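Local coordinates for protein acyl-coenzyme A oxidase acox-1.1 (Caenorhabditis elegans, PDB 5K3H) that catalyses the first, FAD-dependent step of peroxisomal beta-oxidation, desaturating acyl-CoAs to (2E)-enoyl-CoAs with oxygen as electron acceptor and hydrogen peroxide as by-product, at residues I492-H497 / G586-T591; A204-K209 / H216-P221. One frame throughout, in Å; residues are numbered along the deposited sequence.

Contact 1: I492-H497 / G586-T591; sequences IKTFQH and GFMSST
The imidazole of H497 and the phenyl ring of F587 lie face to face, their centroids 3.7 Å apart and their planes only 9° from parallel. CD1 of F587 sits over the centre of the imidazole, 3.4 Å from NE2 of H497, while CD2 of H497 stands over the phenyl face nearer its rim, so the two rings are slightly displaced rather than exactly superimposed. H497 also lays its CB on that phenyl face as a CH-pi contact, 4.1 Å from the ring centroid. At the edge of the same phenyl ring, close to its plane, comes OG1 of T494, 4.1 Å from CE2 of F587. With its CG anti to the backbone N (chi1 176°), H497 lays its imidazole against the face of the F587 ring. The stack illustrates how a connecting segment can dock on a helix largely through one aromatic side chain: H497 and T494 are on one side of helix 489-515, and F587 belongs to the short link between helices 579-584 and 590-616, all within the C-terminal helical region of the acyl-CoA oxidase fold. Both imidazole nitrogens have partners, NE2 bonding to OD2 of D585 and ND1 to OG of S474, which together should fix the rotation of the ring and hold it flat against F587. D585 also takes the backbone N of F587 on its other oxygen, OD1, and so probably helps to set both members of the stack. T494 OG1 is bonded to OG of S478 and to the helix carbonyl of E490, whereas its methyl CG2 meets SD of M588 at 4.3 Å. M588 also packs on L575 of helix 557-577 and on L593 and V596 of helix 590-616.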
# COMPACT_ATOMS: atom_id res chain seq x y z
N ILE B 492 -16.86 -20.80 -15.19
CA ILE B 492 -17.73 -20.71 -14.02
C ILE B 492 -17.80 -22.07 -13.32
O ILE B 492 -17.62 -22.16 -12.10
CB ILE B 492 -19.12 -20.18 -14.43
CG1 ILE B 492 -18.99 -18.71 -14.88
CG2 ILE B 492 -20.08 -20.24 -13.28
CD1 ILE B 492 -20.28 -18.05 -15.34
N LYS B 493 -17.99 -23.15 -14.08
CA LYS B 493 -18.03 -24.48 -13.46
C LYS B 493 -16.71 -24.84 -12.80
O LYS B 493 -16.71 -25.59 -11.82
CB LYS B 493 -18.40 -25.56 -14.48
CG LYS B 493 -19.82 -25.48 -14.97
CD LYS B 493 -20.21 -26.79 -15.62
CE LYS B 493 -19.30 -27.14 -16.78
NZ LYS B 493 -19.20 -28.62 -17.03
N THR B 494 -15.59 -24.34 -13.33
CA THR B 494 -14.29 -24.62 -12.72
C THR B 494 -14.11 -23.85 -11.41
O THR B 494 -13.61 -24.41 -10.43
CB THR B 494 -13.19 -24.28 -13.74
OG1 THR B 494 -13.38 -25.10 -14.90
CG2 THR B 494 -11.80 -24.53 -13.19
N PHE B 495 -14.53 -22.58 -11.36
CA PHE B 495 -14.53 -21.84 -10.09
C PHE B 495 -15.49 -22.47 -9.08
O PHE B 495 -15.21 -22.50 -7.87
CB PHE B 495 -14.93 -20.37 -10.31
CG PHE B 495 -13.89 -19.54 -11.01
CD1 PHE B 495 -12.67 -19.32 -10.42
CD2 PHE B 495 -14.16 -18.97 -12.23
CE1 PHE B 495 -11.73 -18.56 -11.03
CE2 PHE B 495 -13.21 -18.20 -12.87
CZ PHE B 495 -11.99 -17.99 -12.27
N GLN B 496 -16.64 -22.94 -9.54
CA GLN B 496 -17.56 -23.61 -8.62
C GLN B 496 -16.91 -24.84 -8.01
O GLN B 496 -16.99 -25.06 -6.80
CB GLN B 496 -18.86 -23.96 -9.35
CG GLN B 496 -19.76 -22.76 -9.55
CD GLN B 496 -21.03 -23.04 -10.37
OE1 GLN B 496 -21.12 -24.06 -11.06
NE2 GLN B 496 -21.99 -22.12 -10.32
N HIS B 497 -16.19 -25.61 -8.83
CA HIS B 497 -15.52 -26.80 -8.33
C HIS B 497 -14.48 -26.47 -7.27
O HIS B 497 -14.47 -27.08 -6.19
CB HIS B 497 -14.87 -27.57 -9.48
CG HIS B 497 -14.09 -28.76 -9.02
ND1 HIS B 497 -14.67 -29.98 -8.74
CD2 HIS B 497 -12.77 -28.89 -8.72
CE1 HIS B 497 -13.74 -30.82 -8.32
NE2 HIS B 497 -12.58 -30.18 -8.30
N GLY B 586 -5.99 -32.69 -9.59
CA GLY B 586 -6.01 -33.00 -11.00
C GLY B 586 -7.22 -32.53 -11.78
O GLY B 586 -7.44 -32.98 -12.91
N PHE B 587 -8.00 -31.60 -11.24
CA PHE B 587 -9.16 -31.11 -11.98
C PHE B 587 -8.74 -30.38 -13.24
O PHE B 587 -9.47 -30.38 -14.24
CB PHE B 587 -10.04 -30.23 -11.09
CG PHE B 587 -11.41 -29.99 -11.65
CD1 PHE B 587 -12.38 -31.00 -11.60
CD2 PHE B 587 -11.76 -28.77 -12.24
CE1 PHE B 587 -13.66 -30.81 -12.12
CE2 PHE B 587 -13.05 -28.57 -12.76
CZ PHE B 587 -13.99 -29.59 -12.71
N MET B 588 -7.61 -29.66 -13.20
CA MET B 588 -6.97 -29.08 -14.38
C MET B 588 -5.60 -29.71 -14.63
O MET B 588 -4.86 -30.05 -13.70
CB MET B 588 -6.79 -27.56 -14.25
CG MET B 588 -7.98 -26.73 -14.71
SD MET B 588 -7.78 -24.91 -14.66
CE MET B 588 -6.57 -24.55 -15.92
N SER B 589 -5.25 -29.81 -15.91
CA SER B 589 -3.93 -30.26 -16.32
C SER B 589 -3.02 -29.06 -16.57
O SER B 589 -3.46 -27.91 -16.70
CB SER B 589 -4.02 -31.09 -17.58
OG SER B 589 -4.62 -30.29 -18.60
N SER B 590 -1.72 -29.36 -16.66
CA SER B 590 -0.75 -28.35 -17.06
C SER B 590 -1.10 -27.77 -18.43
O SER B 590 -0.91 -26.57 -18.68
CB SER B 590 0.65 -28.97 -17.06
OG SER B 590 1.62 -28.02 -17.47
N THR B 591 -1.56 -28.62 -19.36
CA THR B 591 -1.95 -28.14 -20.68
C THR B 591 -3.10 -27.14 -20.62
O THR B 591 -3.07 -26.12 -21.30
CB THR B 591 -2.32 -29.33 -21.56
OG1 THR B 591 -1.13 -30.04 -21.91
CG2 THR B 591 -2.98 -28.85 -22.84

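Contact 2: A204-K209 / H216-P221; sequences AHMYIK and HTFMVP
A204 and H216 form an antiparallel hydrogen-bonded pair, their CA atoms 5.8 Å apart, from which the two short strand segments diverge at 98°. They belong to the beta hairpin of strands 199-208 and 211-221 in the mixed sheet of the beta domain characteristic of the acyl-CoA oxidase and dehydrogenase fold. Two bonds close the pair: N of A204 to O of H216 at 3.1 Å, and N of H216 to O of A204 at 3.0 Å, the latter nearly straight at the hydrogen (171°). M206 reaches across to both H216 and F218. Its chain runs out with CG anti to the backbone N and then bends at chi3 (66°), which sets the methyl CE over the centre of the H216 imidazole, 3.6 Å from the centroid, in a CH-pi contact. SD lies over the same face and also reaches the edge of the F218 ring, a Met-aromatic contact. The imidazole is held from beyond the two segments, ND1 by O of G214 and NE2 by OH of Y278. F218, whose ring also meets that of F176, brings CE2 to 4.3 Å from CB of A204, while its CZ lies 4.0 Å from SD of M206.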
# COMPACT_ATOMS: atom_id res chain seq x y z
N ALA B 204 -24.27 1.41 23.44
CA ALA B 204 -23.89 1.16 24.82
C ALA B 204 -24.70 -0.03 25.34
O ALA B 204 -25.82 -0.28 24.89
CB ALA B 204 -24.13 2.39 25.70
N HIS B 205 -24.12 -0.74 26.31
CA HIS B 205 -24.82 -1.84 26.96
C HIS B 205 -25.86 -1.33 27.94
O HIS B 205 -25.52 -0.56 28.86
CB HIS B 205 -23.81 -2.73 27.68
CG HIS B 205 -23.09 -3.68 26.77
ND1 HIS B 205 -22.37 -4.75 27.24
CD2 HIS B 205 -23.00 -3.72 25.42
CE1 HIS B 205 -21.86 -5.41 26.22
NE2 HIS B 205 -22.24 -4.81 25.11
N MET B 206 -27.10 -1.79 27.80
CA MET B 206 -28.21 -1.26 28.60
C MET B 206 -28.47 -2.12 29.83
O MET B 206 -28.82 -3.30 29.73
CB MET B 206 -29.49 -1.14 27.76
CG MET B 206 -30.58 -0.38 28.52
SD MET B 206 -31.98 0.11 27.49
CE MET B 206 -32.67 -1.50 27.05
N TYR B 207 -28.38 -1.49 31.00
CA TYR B 207 -28.60 -2.16 32.28
C TYR B 207 -29.88 -1.62 32.92
O TYR B 207 -30.10 -0.40 32.95
CB TYR B 207 -27.40 -1.94 33.20
CG TYR B 207 -26.19 -2.79 32.87
CD1 TYR B 207 -25.33 -2.45 31.83
CD2 TYR B 207 -25.88 -3.92 33.63
CE1 TYR B 207 -24.21 -3.21 31.54
CE2 TYR B 207 -24.75 -4.70 33.35
CZ TYR B 207 -23.93 -4.32 32.32
OH TYR B 207 -22.83 -5.08 32.04
N ILE B 208 -30.73 -2.53 33.39
CA ILE B 208 -31.92 -2.17 34.16
C ILE B 208 -31.98 -3.07 35.38
O ILE B 208 -32.02 -4.30 35.24
CB ILE B 208 -33.21 -2.28 33.34
CG1 ILE B 208 -33.07 -1.57 32.00
CG2 ILE B 208 -34.40 -1.74 34.15
CD1 ILE B 208 -34.26 -1.81 31.10
N LYS B 209 -32.03 -2.47 36.56
CA LYS B 209 -32.06 -3.23 37.80
C LYS B 209 -30.87 -4.19 37.86
O LYS B 209 -30.96 -5.27 38.43
CB LYS B 209 -33.37 -4.02 37.95
CG LYS B 209 -34.68 -3.23 38.06
CD LYS B 209 -35.84 -4.24 38.28
CE LYS B 209 -37.20 -3.63 38.51
NZ LYS B 209 -37.93 -3.38 37.22
N HIS B 216 -27.72 -1.34 22.83
CA HIS B 216 -28.83 -0.54 22.34
C HIS B 216 -28.31 0.83 21.93
O HIS B 216 -27.19 1.22 22.28
CB HIS B 216 -29.92 -0.40 23.40
CG HIS B 216 -30.68 -1.66 23.67
ND1 HIS B 216 -30.12 -2.74 24.32
CD2 HIS B 216 -31.95 -2.01 23.38
CE1 HIS B 216 -31.02 -3.70 24.43
NE2 HIS B 216 -32.14 -3.29 23.86
N THR B 217 -29.11 1.59 21.19
CA THR B 217 -28.66 2.88 20.68
C THR B 217 -29.47 4.04 21.25
O THR B 217 -30.69 3.95 21.46
CB THR B 217 -28.67 2.90 19.12
OG1 THR B 217 -29.99 2.68 18.63
CG2 THR B 217 -27.75 1.82 18.57
N PHE B 218 -28.77 5.15 21.48
CA PHE B 218 -29.32 6.29 22.20
C PHE B 218 -28.96 7.57 21.46
O PHE B 218 -27.82 7.74 21.00
CB PHE B 218 -28.80 6.39 23.65
CG PHE B 218 -29.02 5.15 24.48
CD1 PHE B 218 -30.14 5.04 25.29
CD2 PHE B 218 -28.17 4.06 24.37
CE1 PHE B 218 -30.37 3.90 26.03
CE2 PHE B 218 -28.40 2.92 25.12
CZ PHE B 218 -29.50 2.84 25.94
N MET B 219 -29.92 8.48 21.38
CA MET B 219 -29.62 9.82 20.90
C MET B 219 -28.93 10.57 22.03
O MET B 219 -29.44 10.57 23.15
CB MET B 219 -30.89 10.54 20.44
CG MET B 219 -30.66 11.96 19.97
SD MET B 219 -29.52 12.06 18.55
CE MET B 219 -30.61 11.50 17.27
N VAL B 220 -27.76 11.14 21.76
CA VAL B 220 -26.93 11.76 22.79
C VAL B 220 -26.49 13.15 22.35
O VAL B 220 -25.80 13.28 21.33
CB VAL B 220 -25.70 10.90 23.15
CG1 VAL B 220 -24.92 11.55 24.28
CG2 VAL B 220 -26.12 9.50 23.53
N PRO B 221 -26.89 14.22 23.05
CA PRO B 221 -26.28 15.53 22.80
C PRO B 221 -24.87 15.57 23.35
O PRO B 221 -24.62 15.13 24.48
CB PRO B 221 -27.19 16.51 23.53
CG PRO B 221 -27.93 15.71 24.51
CD PRO B 221 -27.99 14.29 24.03

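Overall arrangement
Contact 2 comes first along the chain and closes well before contact 1 opens; their centres are 53 Å apart and their nearest atoms about 38 Å, so the two do not touch. Contact 2 lies in the sheet-bearing part of the subunit, within a single hairpin whose H216 side chain is about 9 Å from that of Y149, an FAD-binding residue. Contact 1 joins helix 489-515 to the link preceding helix 590-616, across 88 mostly helical residues, and its H497 side chain is about 8 Å from that of ATP-binding Y581. No secondary-structure element is shared. Both ligands are shared between the dimer's subunits, so each contact lies near, but not at, a site the dimer completes.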